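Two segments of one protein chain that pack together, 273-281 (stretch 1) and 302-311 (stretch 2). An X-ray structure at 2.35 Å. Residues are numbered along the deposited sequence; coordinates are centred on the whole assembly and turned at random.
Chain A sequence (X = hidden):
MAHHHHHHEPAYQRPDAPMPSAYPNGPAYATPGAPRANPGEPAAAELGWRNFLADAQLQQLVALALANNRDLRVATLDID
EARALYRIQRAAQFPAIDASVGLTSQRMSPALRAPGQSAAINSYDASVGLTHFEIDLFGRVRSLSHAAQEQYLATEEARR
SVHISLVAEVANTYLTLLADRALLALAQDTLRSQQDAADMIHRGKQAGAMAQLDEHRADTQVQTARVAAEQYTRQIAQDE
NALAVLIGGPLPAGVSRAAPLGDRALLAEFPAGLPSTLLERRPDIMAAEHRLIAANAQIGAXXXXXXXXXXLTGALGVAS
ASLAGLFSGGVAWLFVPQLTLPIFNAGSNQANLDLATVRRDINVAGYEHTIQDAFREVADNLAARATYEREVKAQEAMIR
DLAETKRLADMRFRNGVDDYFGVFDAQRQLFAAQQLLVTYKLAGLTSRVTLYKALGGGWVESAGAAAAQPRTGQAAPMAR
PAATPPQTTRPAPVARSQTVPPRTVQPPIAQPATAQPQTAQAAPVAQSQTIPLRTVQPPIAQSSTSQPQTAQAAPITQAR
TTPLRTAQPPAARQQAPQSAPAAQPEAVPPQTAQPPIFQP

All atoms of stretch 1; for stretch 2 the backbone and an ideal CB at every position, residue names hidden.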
# COMPACT_ATOMS: atom_id res chain seq x y z
N GLY A 273 17.25 -7.85 8.37
CA GLY A 273 17.26 -9.01 9.25
C GLY A 273 16.09 -9.11 10.21
O GLY A 273 16.28 -9.56 11.35
N LEU A 274 14.90 -8.72 9.80
CA LEU A 274 13.74 -8.83 10.68
C LEU A 274 13.43 -10.30 10.96
O LEU A 274 13.32 -11.10 10.02
CB LEU A 274 12.53 -8.14 10.05
CG LEU A 274 12.61 -6.62 10.05
CD1 LEU A 274 11.35 -6.01 9.44
CD2 LEU A 274 12.84 -6.11 11.46
N PRO A 275 13.30 -10.69 12.23
CA PRO A 275 13.03 -12.10 12.54
C PRO A 275 11.60 -12.50 12.21
O PRO A 275 10.66 -11.71 12.35
CB PRO A 275 13.30 -12.19 14.05
CG PRO A 275 13.07 -10.79 14.56
CD PRO A 275 13.52 -9.88 13.44
N SER A 276 11.45 -13.74 11.76
CA SER A 276 10.13 -14.28 11.45
C SER A 276 9.23 -14.38 12.68
O SER A 276 8.01 -14.45 12.55
CB SER A 276 10.26 -15.65 10.79
OG SER A 276 11.21 -16.45 11.49
N THR A 277 9.82 -14.38 13.89
CA THR A 277 9.02 -14.42 15.10
C THR A 277 8.13 -13.19 15.25
O THR A 277 7.20 -13.21 16.05
CB THR A 277 9.92 -14.56 16.33
OG1 THR A 277 10.89 -13.50 16.34
CG2 THR A 277 10.64 -15.90 16.31
N LEU A 278 8.40 -12.13 14.48
CA LEU A 278 7.49 -10.99 14.46
C LEU A 278 6.10 -11.40 14.02
O LEU A 278 5.11 -10.80 14.45
CB LEU A 278 8.03 -9.90 13.52
CG LEU A 278 9.27 -9.11 13.94
CD1 LEU A 278 9.72 -8.21 12.80
CD2 LEU A 278 8.99 -8.30 15.20
N LEU A 279 6.00 -12.42 13.16
CA LEU A 279 4.70 -12.88 12.67
C LEU A 279 3.86 -13.54 13.76
O LEU A 279 2.67 -13.79 13.53
CB LEU A 279 4.89 -13.85 11.50
CG LEU A 279 5.72 -13.30 10.33
CD1 LEU A 279 5.61 -14.19 9.11
CD2 LEU A 279 5.30 -11.88 9.98
N GLU A 280 4.44 -13.83 14.93
CA GLU A 280 3.64 -14.31 16.05
C GLU A 280 2.60 -13.29 16.47
O GLU A 280 1.57 -13.65 17.05
CB GLU A 280 4.54 -14.67 17.23
CG GLU A 280 5.46 -15.86 16.99
CD GLU A 280 6.59 -15.94 18.00
OE1 GLU A 280 6.65 -15.07 18.90
OE2 GLU A 280 7.41 -16.87 17.90
N ARG A 281 2.84 -12.00 16.20
CA ARG A 281 1.92 -10.93 16.55
C ARG A 281 0.83 -10.71 15.50
O ARG A 281 -0.02 -9.83 15.70
CB ARG A 281 2.67 -9.62 16.76
CG ARG A 281 3.89 -9.71 17.65
CD ARG A 281 4.78 -8.52 17.37
NE ARG A 281 4.98 -8.37 15.93
CZ ARG A 281 5.37 -7.24 15.34
NH1 ARG A 281 5.62 -6.16 16.06
NH2 ARG A 281 5.52 -7.20 14.02
N UNK A 302 4.08 -27.01 18.38
CA UNK A 302 3.48 -26.65 17.11
C UNK A 302 4.37 -25.67 16.34
O UNK A 302 4.49 -25.76 15.12
CB UNK A 302 2.09 -26.05 17.33
N UNK A 303 5.00 -24.74 17.05
CA UNK A 303 5.94 -23.83 16.41
C UNK A 303 7.15 -24.58 15.88
O UNK A 303 7.61 -24.34 14.76
CB UNK A 303 6.38 -22.74 17.39
N UNK A 304 7.68 -25.51 16.68
CA UNK A 304 8.80 -26.32 16.22
C UNK A 304 8.45 -27.08 14.96
O UNK A 304 9.29 -27.25 14.06
CB UNK A 304 9.24 -27.30 17.31
N UNK A 305 7.20 -27.54 14.85
CA UNK A 305 6.80 -28.34 13.70
C UNK A 305 6.50 -27.49 12.47
O UNK A 305 6.83 -27.89 11.35
CB UNK A 305 5.57 -29.18 14.06
N UNK A 306 5.87 -26.33 12.64
CA UNK A 306 5.26 -25.63 11.52
C UNK A 306 5.65 -24.17 11.33
O UNK A 306 5.17 -23.54 10.39
CB UNK A 306 3.74 -25.70 11.67
N UNK A 307 6.52 -23.62 12.18
CA UNK A 307 6.82 -22.19 12.15
C UNK A 307 8.29 -21.99 11.81
O UNK A 307 9.17 -22.23 12.66
CB UNK A 307 6.48 -21.53 13.49
N UNK A 308 8.62 -21.58 10.58
CA UNK A 308 10.03 -21.37 10.23
C UNK A 308 10.67 -20.29 11.09
O UNK A 308 10.02 -19.32 11.49
CB UNK A 308 10.16 -21.00 8.75
N UNK A 309 11.95 -20.47 11.38
CA UNK A 309 12.75 -19.47 12.08
C UNK A 309 13.82 -18.98 11.12
O UNK A 309 14.89 -19.58 11.00
CB UNK A 309 13.37 -20.04 13.36
N UNK A 310 13.52 -17.89 10.41
CA UNK A 310 14.41 -17.28 9.43
C UNK A 310 14.30 -15.77 9.56
O UNK A 310 13.37 -15.24 10.17
CB UNK A 310 14.07 -17.74 8.01
N UNK A 311 15.27 -15.08 8.96
CA UNK A 311 15.12 -13.65 8.76
C UNK A 311 14.17 -13.40 7.60
O UNK A 311 14.03 -14.23 6.70
CB UNK A 311 16.48 -12.99 8.51

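Positions 302, 304, 305 and 306 can be set aside together: all have helical or near-helical backbone angles, and no ideal CB has an atom of stretch 1 within 5.5 Å. Stretch 1 therefore places no demand on them, and many residues would serve. They are Ala302, Ala304, Ala305 and Phe306.

Position 303 is helical, and its CA-to-CB bond points toward stretch 1 across open space. Only a long side chain could reach across, and the carboxylate of Glu280 favours a basic end; Lys or Arg would suit, as would a long polar residue. The deposited residue is Arg303, extended through chi2 and chi3 (both t). Its NH1 lies 3.3 Å from Glu280 OE2, a salt bridge. Because that oxygen sits over a face of the guanidinium, no N-H points at it, and the attraction is one of charge.

Position 307 leaves helical angles (-117/105), although its N still bonds to the O of residue 303. Its CB also points toward stretch 1 with nothing within 5.5 Å, leaving room for a large side chain, while Leu279 and the aliphatic part of Glu280 offer apolar surface. Phe, Leu or Met are plausible. Phe307, with chi1 t, brings CZ to 4.0 Å from Leu279 CB and 4.0 Å from Glu280 CG. Leu279 CB and Ser276 O lie at the ring edge, the latter 3.7 Å from CE1.

At 308, phi of -62° and psi of 146° admit proline among many residues, and CB points sideways, 5.4 Å from Ser276 OG. The residue is Pro308; its carbonyl O lies 3.1 Å from Ser276 OG, a contact independent of side-chain identity.

At 309, the sideways CB is 4.6 Å from Ser276 OG, but no charge on stretch 1 selects a partner; polar or extended residues would fit. Arg309 leads its end away.

Position 310 contributes chiefly through backbone: Ser276 N donates to its O (2.9 Å, 142° at the hydrogen), and Ser276 OG lies 2.8 Å from the same O. The extended angles (-141/165) and a CB pointing away suit beta-branched residues, among others. Ile310 fits, with CG1 4.2 Å from Ser276 OG.

Position 311 forms a single beta bridge with Pro275 (CA-CA 4.6 Å), and its CA makes a C-H...O contact with Leu274 O at 3.4 Å. The sideways CB lies 4.1 Å from Gly273 CA, so a small or beta-branched residue, such as Ser, Val or Thr, would suit. Thr311 places CG2 4.1 Å from Gly273 O.

Stretch 2 302-311: ARAAFFPRIT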
# COMPACT_ATOMS: atom_id res chain seq x y z
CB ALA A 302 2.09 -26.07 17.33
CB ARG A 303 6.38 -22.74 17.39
CG ARG A 303 5.35 -21.65 17.62
CD ARG A 303 5.88 -20.62 18.60
NE ARG A 303 4.88 -19.62 18.95
CZ ARG A 303 5.07 -18.67 19.86
NH1 ARG A 303 6.22 -18.59 20.51
NH2 ARG A 303 4.10 -17.80 20.12
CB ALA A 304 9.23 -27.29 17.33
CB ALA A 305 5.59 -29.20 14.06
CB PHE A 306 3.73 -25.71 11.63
CG PHE A 306 3.19 -27.12 11.68
CD1 PHE A 306 3.26 -27.94 10.56
CD2 PHE A 306 2.62 -27.62 12.84
CE1 PHE A 306 2.77 -29.23 10.60
CE2 PHE A 306 2.13 -28.91 12.89
CZ PHE A 306 2.20 -29.72 11.77
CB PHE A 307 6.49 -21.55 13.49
CG PHE A 307 6.10 -20.10 13.40
CD1 PHE A 307 6.91 -19.18 12.76
CD2 PHE A 307 4.92 -19.65 13.98
CE1 PHE A 307 6.55 -17.84 12.68
CE2 PHE A 307 4.55 -18.32 13.92
CZ PHE A 307 5.37 -17.41 13.26
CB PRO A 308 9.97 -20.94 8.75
CG PRO A 308 8.64 -21.42 8.25
CD PRO A 308 7.72 -21.33 9.44
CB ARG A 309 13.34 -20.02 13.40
CG ARG A 309 14.00 -21.39 13.32
CD ARG A 309 14.24 -21.97 14.72
NE ARG A 309 15.08 -21.11 15.56
CZ ARG A 309 15.49 -21.43 16.78
NH1 ARG A 309 15.14 -22.59 17.32
NH2 ARG A 309 16.26 -20.60 17.47
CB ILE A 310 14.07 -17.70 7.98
CG1 ILE A 310 12.62 -17.31 7.66
CG2 ILE A 310 14.31 -19.18 7.76
CD1 ILE A 310 12.25 -17.40 6.20
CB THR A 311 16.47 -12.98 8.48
OG1 THR A 311 17.07 -13.56 7.31
CG2 THR A 311 17.41 -13.15 9.68
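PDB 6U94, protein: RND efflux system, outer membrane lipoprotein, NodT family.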